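Local structure of probable enoyl-CoA hydratase/isomerase (Pseudomonas aeruginosa PA14, 5WYB) at residues G70-S75 / N117-G122; I133-R138 / G202-L207; E137-M142 / V195-A200; W163-G168 / L186-V191. The protein probably acts as a hydro-lyase of the enoyl-CoA hydratase/isomerase (crotonase) family, perhaps on an enoyl-CoA thioester. The protein carries 1 engineered substitution. All coordinates share one frame; numbering follows the deposited sequence.

Contact 1: G70-S75 / N117-G122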
# COMPACT_ATOMS: atom_id res chain seq x y z
N GLY A 70 -21.06 15.63 34.18
CA GLY A 70 -22.22 14.95 34.71
C GLY A 70 -22.00 13.45 34.77
O GLY A 70 -21.00 12.92 34.29
N PRO A 71 -22.95 12.74 35.38
CA PRO A 71 -22.77 11.30 35.58
C PRO A 71 -23.45 10.44 34.52
O PRO A 71 -23.23 9.23 34.47
CB PRO A 71 -23.40 11.07 36.95
CG PRO A 71 -24.55 12.05 36.94
CD PRO A 71 -24.08 13.26 36.17
N LYS A 72 -24.29 11.06 33.69
CA LYS A 72 -25.14 10.32 32.77
C LYS A 72 -24.56 10.15 31.38
O LYS A 72 -24.67 9.07 30.79
CB LYS A 72 -26.50 11.01 32.66
CG LYS A 72 -27.52 10.23 31.85
CD LYS A 72 -28.91 10.86 31.97
CE LYS A 72 -29.96 10.03 31.24
NZ LYS A 72 -31.30 10.66 31.31
N PHE A 73 -23.94 11.19 30.81
CA PHE A 73 -23.50 11.16 29.42
C PHE A 73 -22.00 11.43 29.32
O PHE A 73 -21.49 12.39 29.90
CB PHE A 73 -24.23 12.21 28.59
CG PHE A 73 -25.65 11.85 28.27
CD1 PHE A 73 -25.94 11.00 27.23
CD2 PHE A 73 -26.69 12.38 29.01
CE1 PHE A 73 -27.25 10.68 26.93
CE2 PHE A 73 -27.99 12.06 28.72
CZ PHE A 73 -28.27 11.21 27.68
N PHE A 74 -21.32 10.56 28.57
CA PHE A 74 -20.00 10.91 28.06
C PHE A 74 -20.16 11.84 26.86
O PHE A 74 -19.75 13.00 26.91
CB PHE A 74 -19.21 9.64 27.69
CG PHE A 74 -17.86 9.92 27.10
CD1 PHE A 74 -16.76 10.09 27.92
CD2 PHE A 74 -17.69 10.01 25.73
CE1 PHE A 74 -15.52 10.34 27.39
CE2 PHE A 74 -16.45 10.27 25.19
CZ PHE A 74 -15.36 10.44 26.02
N SER A 75 -20.78 11.34 25.79
CA SER A 75 -21.23 12.19 24.70
C SER A 75 -22.27 11.43 23.88
O SER A 75 -22.06 10.26 23.54
CB SER A 75 -20.06 12.63 23.82
OG SER A 75 -20.52 13.31 22.66
N ASN A 117 -17.78 7.92 31.15
CA ASN A 117 -18.57 8.03 32.36
C ASN A 117 -20.06 7.86 32.10
O ASN A 117 -20.88 8.24 32.94
CB ASN A 117 -18.32 9.38 33.03
CG ASN A 117 -18.68 10.54 32.13
OD1 ASN A 117 -17.95 10.87 31.20
ND2 ASN A 117 -19.82 11.17 32.39
N GLY A 118 -20.43 7.29 30.96
CA GLY A 118 -21.84 7.16 30.63
C GLY A 118 -22.03 6.76 29.18
O GLY A 118 -21.18 6.09 28.59
N TYR A 119 -23.16 7.19 28.63
CA TYR A 119 -23.44 6.94 27.22
C TYR A 119 -22.39 7.61 26.35
O TYR A 119 -22.07 8.78 26.53
CB TYR A 119 -24.83 7.45 26.86
CG TYR A 119 -25.95 6.72 27.57
CD1 TYR A 119 -26.44 5.53 27.08
CD2 TYR A 119 -26.51 7.24 28.72
CE1 TYR A 119 -27.46 4.86 27.72
CE2 TYR A 119 -27.53 6.59 29.37
CZ TYR A 119 -28.00 5.40 28.87
OH TYR A 119 -29.02 4.74 29.51
N ALA A 120 -21.85 6.84 25.40
CA ALA A 120 -20.94 7.34 24.36
C ALA A 120 -21.47 6.76 23.05
O ALA A 120 -21.11 5.65 22.67
CB ALA A 120 -19.50 6.92 24.62
N MET A 121 -22.31 7.52 22.41
CA MET A 121 -22.93 7.05 21.21
C MET A 121 -22.74 7.89 19.96
O MET A 121 -22.76 9.08 19.99
CB MET A 121 -24.39 6.86 21.52
CG MET A 121 -24.58 6.08 22.81
SD MET A 121 -26.17 5.37 22.83
CE MET A 121 -27.00 6.78 23.49
N GLY A 122 -22.53 7.23 18.85
CA GLY A 122 -22.28 7.95 17.62
C GLY A 122 -20.99 8.74 17.67
O GLY A 122 -19.92 8.15 17.81
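Y119 O accepts two successive N-H groups, a weak one from F74 N and a sounder one from S75 N at 3.0 Å, and this doubling marks a beta bulge in the parallel pairing of 73-75 with 119-121. F73 is bridged to Y119 and S75 to A120, so the register slips by one residue on passing F74. Beyond the bulge M121 N meets S75 O at 3.0 Å. In crotonase relatives the two oxyanion-hole N-H groups come from the neighbourhood of these segments, and the same is probable here. The packed side is that of F74 and A120: F74 CD2 lies 3.7 Å from A120 CB, while N117 OD1 comes to the ring edge near its plane. The outer side is looser. There the F73 and Y119 rings meet obliquely, centroids 5.5 Å apart, and K72 and P71 lie toward solvent. N117 ties the segments together at their start; its OD1 accepts from T67 OG1 and G68 N. Its CG stands between backbone N and carbonyl carbon (chi1 60°), which turns the amide across to F73. There ND2 donates to F73 O over 3.2 Å, arriving from above the carbonyl plane, 66° out of it.

Contact 2: I133-R138 / G202-L207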
# COMPACT_ATOMS: atom_id res chain seq x y z
N ILE A 133 -6.44 5.50 24.79
CA ILE A 133 -6.92 4.48 25.71
C ILE A 133 -8.31 4.86 26.19
O ILE A 133 -8.64 6.04 26.36
CB ILE A 133 -5.96 4.30 26.91
CG1 ILE A 133 -4.53 4.03 26.41
CG2 ILE A 133 -6.42 3.17 27.81
CD1 ILE A 133 -3.46 4.18 27.46
N ARG A 134 -9.14 3.85 26.42
CA ARG A 134 -10.51 4.03 26.89
C ARG A 134 -10.69 3.33 28.23
O ARG A 134 -10.30 2.18 28.39
CB ARG A 134 -11.50 3.50 25.86
CG ARG A 134 -11.61 4.36 24.62
CD ARG A 134 -11.82 3.51 23.39
NE ARG A 134 -10.65 2.67 23.16
CZ ARG A 134 -9.55 3.09 22.55
NH1 ARG A 134 -9.47 4.33 22.10
NH2 ARG A 134 -8.52 2.26 22.39
N ILE A 135 -11.28 4.05 29.18
CA ILE A 135 -11.64 3.53 30.49
C ILE A 135 -13.13 3.78 30.68
O ILE A 135 -13.56 4.94 30.69
CB ILE A 135 -10.84 4.18 31.63
CG1 ILE A 135 -9.35 3.90 31.46
CG2 ILE A 135 -11.32 3.67 32.98
CD1 ILE A 135 -8.50 4.60 32.48
N ALA A 136 -13.91 2.72 30.82
CA ALA A 136 -15.36 2.80 30.86
C ALA A 136 -15.89 2.41 32.23
O ALA A 136 -15.37 1.50 32.88
CB ALA A 136 -15.99 1.90 29.80
N GLU A 137 -16.95 3.06 32.65
CA GLU A 137 -17.69 2.77 33.85
C GLU A 137 -18.60 1.60 33.52
O GLU A 137 -19.00 1.43 32.41
CB GLU A 137 -18.47 3.98 34.35
CG GLU A 137 -17.70 4.83 35.35
CD GLU A 137 -18.22 6.25 35.52
OE1 GLU A 137 -19.41 6.44 35.41
OE2 GLU A 137 -17.44 7.15 35.79
N ARG A 138 -18.95 0.81 34.52
CA ARG A 138 -19.73 -0.40 34.36
C ARG A 138 -21.04 -0.20 33.69
O ARG A 138 -21.40 -0.96 32.86
CB ARG A 138 -19.96 -1.05 35.72
CG ARG A 138 -18.95 -2.09 36.13
CD ARG A 138 -19.24 -2.70 37.51
NE ARG A 138 -20.66 -2.81 37.73
CZ ARG A 138 -21.36 -2.02 38.53
NH1 ARG A 138 -20.77 -1.06 39.21
NH2 ARG A 138 -22.64 -2.19 38.62
N GLY A 202 -11.30 9.51 37.57
CA GLY A 202 -10.26 9.27 38.51
C GLY A 202 -9.28 8.27 38.07
O GLY A 202 -8.12 8.44 38.24
N ALA A 203 -9.77 7.20 37.49
CA ALA A 203 -8.90 6.19 36.98
C ALA A 203 -8.07 6.74 35.85
O ALA A 203 -6.91 6.45 35.77
CB ALA A 203 -9.67 4.99 36.52
N ALA A 204 -8.68 7.55 34.99
CA ALA A 204 -7.99 8.11 33.84
C ALA A 204 -6.89 9.07 34.27
O ALA A 204 -5.76 9.00 33.76
CB ALA A 204 -9.00 8.81 32.93
N LEU A 205 -7.19 9.97 35.21
CA LEU A 205 -6.17 10.89 35.69
C LEU A 205 -5.01 10.17 36.35
O LEU A 205 -3.88 10.67 36.34
CB LEU A 205 -6.79 11.89 36.67
CG LEU A 205 -7.72 12.93 36.05
CD1 LEU A 205 -8.50 13.66 37.12
CD2 LEU A 205 -6.92 13.91 35.23
N LEU A 206 -5.25 8.99 36.93
CA LEU A 206 -4.16 8.27 37.56
C LEU A 206 -3.33 7.50 36.55
O LEU A 206 -2.12 7.37 36.72
CB LEU A 206 -4.69 7.31 38.63
CG LEU A 206 -3.69 6.97 39.73
CD1 LEU A 206 -3.31 8.23 40.49
CD2 LEU A 206 -4.26 5.94 40.68
N LEU A 207 -3.97 6.99 35.49
CA LEU A 207 -3.20 6.43 34.39
C LEU A 207 -2.44 7.51 33.64
O LEU A 207 -1.32 7.28 33.19
CB LEU A 207 -4.13 5.67 33.43
CG LEU A 207 -3.45 4.92 32.29
CD1 LEU A 207 -2.32 4.05 32.81
CD2 LEU A 207 -4.45 4.09 31.51
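The carbonyl oxygen of A203 takes two N-H groups at once: L207 N in the regular helical bond of 3.0 Å and, more weakly, L206 N at 3.2 Å. These bonds build the turn that presents A203, A204 and L207 to strand 133-137, and everything that then crosses to the strand is apolar. It illustrates helix-on-sheet packing in the crotonase fold: the strand and helix 202-207 run nearly antiparallel, their axes 9.0 Å apart at closest approach and 152° between their directions.

I135 carries most of the contact, and its two branches reach different residues. The longer branch is extended (chi2 176°), laying CD1 against the helix backbone, 3.8 Å from A204 CA, whereas CG2 faces A203 CB at 4.1 Å. One turn on, L207 holds its CG anti to the backbone N (chi1 -175°) and brings CD2 between two isoleucines, 4.2 Å from I135 CD1 and equally far from I133 CD1. The I133 and L207 side chains cross at about a right angle and meet through their terminal methyls.

R134 and A136 point to the other face of the strand, where the R134 guanidinium bonds to the carbonyl oxygens of A128 and C131. On the helix side, I135 also packs on I113 and V195 of the flanking strands, and A204 on I113 and A115. At the far end I133 touches C176, and L207 touches E178, of a second subunit. Helix 200-211 thus lies over strands 111-116, 133-137 and 193-195 together.

Contact 3: E137-M142 / V195-A200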
# COMPACT_ATOMS: atom_id res chain seq x y z
N GLU A 137 -16.95 3.06 32.65
CA GLU A 137 -17.69 2.77 33.85
C GLU A 137 -18.60 1.60 33.52
O GLU A 137 -19.00 1.43 32.41
CB GLU A 137 -18.47 3.98 34.35
CG GLU A 137 -17.70 4.83 35.35
CD GLU A 137 -18.22 6.25 35.52
OE1 GLU A 137 -19.41 6.44 35.41
OE2 GLU A 137 -17.44 7.15 35.79
N ARG A 138 -18.95 0.81 34.52
CA ARG A 138 -19.73 -0.40 34.36
C ARG A 138 -21.04 -0.20 33.69
O ARG A 138 -21.40 -0.96 32.86
CB ARG A 138 -19.96 -1.05 35.72
CG ARG A 138 -18.95 -2.09 36.13
CD ARG A 138 -19.24 -2.70 37.51
NE ARG A 138 -20.66 -2.81 37.73
CZ ARG A 138 -21.36 -2.02 38.53
NH1 ARG A 138 -20.77 -1.06 39.21
NH2 ARG A 138 -22.64 -2.19 38.62
N GLN A 139 -21.74 0.85 34.01
CA GLN A 139 -23.00 1.14 33.38
C GLN A 139 -22.96 1.80 31.99
O GLN A 139 -23.97 1.97 31.36
CB GLN A 139 -23.85 1.95 34.34
CG GLN A 139 -23.46 3.39 34.51
CD GLN A 139 -22.08 3.55 35.04
OE1 GLN A 139 -21.47 2.60 35.43
NE2 GLN A 139 -21.58 4.77 35.05
N ALA A 140 -21.79 2.19 31.52
CA ALA A 140 -21.67 2.91 30.25
C ALA A 140 -22.11 2.04 29.07
O ALA A 140 -21.80 0.85 29.00
CB ALA A 140 -20.23 3.37 30.02
N GLN A 141 -22.82 2.67 28.14
CA GLN A 141 -23.29 2.01 26.93
C GLN A 141 -22.81 2.77 25.70
O GLN A 141 -22.87 4.00 25.65
CB GLN A 141 -24.81 1.90 26.92
CG GLN A 141 -25.35 1.01 28.03
CD GLN A 141 -26.81 0.70 27.86
OE1 GLN A 141 -27.50 1.33 27.07
NE2 GLN A 141 -27.29 -0.28 28.62
N MET A 142 -22.33 2.03 24.71
CA MET A 142 -21.70 2.61 23.53
C MET A 142 -22.29 2.00 22.28
O MET A 142 -22.58 0.80 22.25
CB MET A 142 -20.19 2.38 23.57
CG MET A 142 -19.52 3.01 24.76
SD MET A 142 -18.08 2.06 25.27
CE MET A 142 -18.86 0.79 26.25
N VAL A 195 -14.23 -0.03 35.12
CA VAL A 195 -14.19 0.48 36.48
C VAL A 195 -15.59 0.74 36.98
O VAL A 195 -16.52 0.70 36.25
CB VAL A 195 -13.40 1.76 36.70
CG1 VAL A 195 -11.94 1.60 36.44
CG2 VAL A 195 -14.04 2.95 36.03
N ASP A 196 -15.73 0.99 38.25
CA ASP A 196 -17.06 1.13 38.82
C ASP A 196 -17.60 2.54 38.57
O ASP A 196 -16.87 3.45 38.16
CB ASP A 196 -17.04 0.82 40.31
CG ASP A 196 -18.42 0.52 40.86
OD1 ASP A 196 -19.28 0.03 40.10
OD2 ASP A 196 -18.63 0.77 42.07
N SER A 197 -18.90 2.70 38.81
CA SER A 197 -19.58 3.97 38.57
C SER A 197 -18.90 5.11 39.30
O SER A 197 -18.68 5.05 40.52
CB SER A 197 -21.04 3.88 39.00
OG SER A 197 -21.70 2.85 38.31
N GLY A 198 -18.58 6.17 38.56
CA GLY A 198 -17.94 7.33 39.13
C GLY A 198 -16.44 7.22 39.27
O GLY A 198 -15.83 8.09 39.89
N GLU A 199 -15.84 6.17 38.71
CA GLU A 199 -14.41 5.94 38.83
C GLU A 199 -13.62 6.17 37.54
O GLU A 199 -12.39 6.07 37.56
CB GLU A 199 -14.15 4.52 39.35
CG GLU A 199 -14.49 4.31 40.82
CD GLU A 199 -14.43 2.86 41.27
OE1 GLU A 199 -13.88 2.00 40.54
OE2 GLU A 199 -14.93 2.57 42.38
N ALA A 200 -14.26 6.47 36.43
CA ALA A 200 -13.47 6.67 35.21
C ALA A 200 -12.54 7.86 35.18
O ALA A 200 -11.43 7.72 34.86
CB ALA A 200 -14.36 6.72 34.01
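E137 OE1 is met by Q139 NE2 at 2.8 Å, along its anti lone pair and in the plane of the Q139 amide. The other oxygen, OE2, receives A200 N more weakly, over 3.3 Å but nearly straight at 162°, and the two bonds together limit how the carboxylate can turn. Since A200 opens helix 200-211, the positive end of that helix would favour the carboxylate there. Q139 also reaches the other segment: its OE1 accepts a weak bond from S197 OG, 2.9 Å away.

Two turns face each other in this part of the crotonase fold, just past the ends of neighbouring parallel strands. A type I turn runs from E137 to A140, and a type II turn from D196 to E199 has G198 at its positive-phi corner. They start from a parallel bridge between E137 and V195, where R138 N gives V195 O a weak, bent bond (3.0 Å).

Further out, D196 N is held by E199 OE1 at 3.1 Å, from above the carboxylate plane. R138 and D196 lie side by side as a salt bridge, but the modelled oxygen and nitrogen are too close for the detail to be trusted.

The packing centres on E137. Its chain, extended beyond CG (chi2 161°), runs past the second turn with CG 3.2 Å from D196 O. V195 CG2 stands 4.2 Å from that same CG, and A200 CB lies 3.6 Å from E137 OE2.

Contact 4: W163-G168 / L186-V191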
# COMPACT_ATOMS: atom_id res chain seq x y z
N TRP A 163 -11.06 -1.59 13.64
CA TRP A 163 -9.63 -1.61 13.90
C TRP A 163 -9.34 -2.21 15.29
O TRP A 163 -8.44 -2.96 15.40
CB TRP A 163 -8.99 -0.23 13.70
CG TRP A 163 -7.50 -0.17 13.62
CD1 TRP A 163 -6.70 0.41 14.48
CD2 TRP A 163 -6.67 -0.70 12.60
NE1 TRP A 163 -5.43 0.30 14.10
CE2 TRP A 163 -5.37 -0.39 12.94
CE3 TRP A 163 -6.90 -1.40 11.44
CZ2 TRP A 163 -4.30 -0.75 12.16
CZ3 TRP A 163 -5.84 -1.76 10.68
CH2 TRP A 163 -4.56 -1.43 11.04
N LEU A 164 -10.13 -1.88 16.30
CA LEU A 164 -9.98 -2.44 17.62
C LEU A 164 -10.73 -3.74 17.88
O LEU A 164 -10.14 -4.66 18.37
CB LEU A 164 -10.46 -1.50 18.71
CG LEU A 164 -9.79 -0.22 19.14
CD1 LEU A 164 -10.05 0.83 18.12
CD2 LEU A 164 -10.27 0.26 20.48
N VAL A 165 -12.01 -3.78 17.57
CA VAL A 165 -12.85 -4.90 17.87
C VAL A 165 -13.05 -5.97 16.88
O VAL A 165 -13.62 -6.92 17.19
CB VAL A 165 -14.24 -4.47 18.38
CG1 VAL A 165 -14.14 -3.52 19.53
CG2 VAL A 165 -15.09 -3.92 17.28
N GLY A 166 -12.57 -5.78 15.68
CA GLY A 166 -12.72 -6.74 14.61
C GLY A 166 -13.97 -6.49 13.77
O GLY A 166 -14.90 -5.80 14.18
N GLU A 167 -13.97 -7.07 12.58
CA GLU A 167 -15.05 -6.78 11.64
C GLU A 167 -16.39 -7.31 12.15
O GLU A 167 -17.41 -6.62 12.06
CB GLU A 167 -14.72 -7.33 10.26
CG GLU A 167 -13.77 -6.43 9.49
CD GLU A 167 -13.49 -6.92 8.08
OE1 GLU A 167 -12.31 -6.95 7.70
OE2 GLU A 167 -14.45 -7.29 7.38
N GLY A 168 -16.39 -8.52 12.71
CA GLY A 168 -17.64 -9.11 13.18
C GLY A 168 -18.37 -8.22 14.17
O GLY A 168 -19.56 -7.92 14.00
N LEU A 186 -15.16 -4.53 26.97
CA LEU A 186 -13.88 -5.07 27.43
C LEU A 186 -13.60 -6.41 26.79
O LEU A 186 -12.45 -6.71 26.44
CB LEU A 186 -13.88 -5.19 28.95
CG LEU A 186 -12.62 -5.76 29.58
CD1 LEU A 186 -11.46 -4.80 29.40
CD2 LEU A 186 -12.85 -6.05 31.05
N ARG A 187 -14.63 -7.24 26.64
CA ARG A 187 -14.43 -8.57 26.08
C ARG A 187 -13.97 -8.51 24.63
O ARG A 187 -13.23 -9.40 24.19
CB ARG A 187 -15.72 -9.38 26.19
CG ARG A 187 -15.52 -10.87 26.24
CD ARG A 187 -16.56 -11.59 25.39
NE ARG A 187 -17.90 -11.08 25.63
CZ ARG A 187 -18.93 -11.31 24.82
NH1 ARG A 187 -18.76 -12.03 23.72
NH2 ARG A 187 -20.13 -10.80 25.10
N ILE A 188 -14.37 -7.48 23.89
CA ILE A 188 -14.11 -7.42 22.46
C ILE A 188 -12.96 -6.48 22.11
O ILE A 188 -12.60 -6.39 20.93
CB ILE A 188 -15.38 -7.02 21.69
CG1 ILE A 188 -15.85 -5.63 22.12
CG2 ILE A 188 -16.47 -8.05 21.90
CD1 ILE A 188 -17.13 -5.20 21.46
N GLY A 189 -12.38 -5.78 23.08
CA GLY A 189 -11.29 -4.87 22.83
C GLY A 189 -11.67 -3.43 22.62
O GLY A 189 -10.79 -2.59 22.38
N LEU A 190 -12.96 -3.09 22.71
CA LEU A 190 -13.37 -1.71 22.53
C LEU A 190 -12.84 -0.82 23.64
O LEU A 190 -12.48 0.34 23.39
CB LEU A 190 -14.89 -1.62 22.43
CG LEU A 190 -15.53 -0.23 22.38
CD1 LEU A 190 -14.98 0.60 21.22
CD2 LEU A 190 -17.04 -0.35 22.28
N VAL A 191 -12.77 -1.33 24.87
CA VAL A 191 -12.17 -0.62 26.00
C VAL A 191 -11.06 -1.48 26.58
O VAL A 191 -11.00 -2.69 26.37
CB VAL A 191 -13.19 -0.27 27.10
CG1 VAL A 191 -14.30 0.60 26.54
CG2 VAL A 191 -13.76 -1.53 27.71
O HOH W 1 -12.22 -8.68 19.26
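A Schellman motif closes helix 182-188 at G189, and helix 157-165, ending at V165, packs against it. G189 has the positive phi of the motif (95°), which takes the chain out of the helix and presents I188 O and G189 O to the neighbouring helix end. G166, likewise at positive phi, separates helix 157-165 from helix 167-174 and occupies the N-cap position of the latter. The C-terminal ends of two helices, each followed by a glycine, thus come together, with V165, L164, I188 and L190 at the meeting point.

V165 CG1 does most of the touching. It sits 3.5 Å from L190 CB and 3.8 Å from I188 CG1, the latter branch standing between its own backbone N and carbonyl carbon (chi1 61°). L164 comes alongside the carbonyls that follow the helix instead, its CD2 3.5 Å from G189 O and 3.7 Å from L190 O. V165 CA also makes a CA-H...O contact with I188 O over 3.4 Å. Around this join, E167 forms a salt bridge with R230 and a hydrogen bond with W163 NE1, both of a third subunit, so the region lies at a subunit interface. Between the helix ends one water donates to both carbonyls, at 3.1 Å from V165 O and 2.9 Å from I188 O.

In the fold
Contacts 1, 2 and 3 form a connected row: contact 3 has its centre about 9 Å from that of each of the others. A probable hydrogen bond from A120 N to Q141 O (3.0 Å) joins contact 1 to contact 3, and one between V195 N and A136 O (2.9 Å) joins contact 3 to contact 2, which shares E137 and R138 with it. Contact 4 stands farther off, its centre about 17 Å from those of contacts 2 and 3 and about 19 Å from that of contact 1. Even so, R134 NE of contact 2 lies 3.0 Å from L190 O, and M142 SD of contact 3 touches L190 CD2 at 4.0 Å. By family resemblance contact 1 probably borders the active site, while contacts 2 and 4 reach neighbouring subunits.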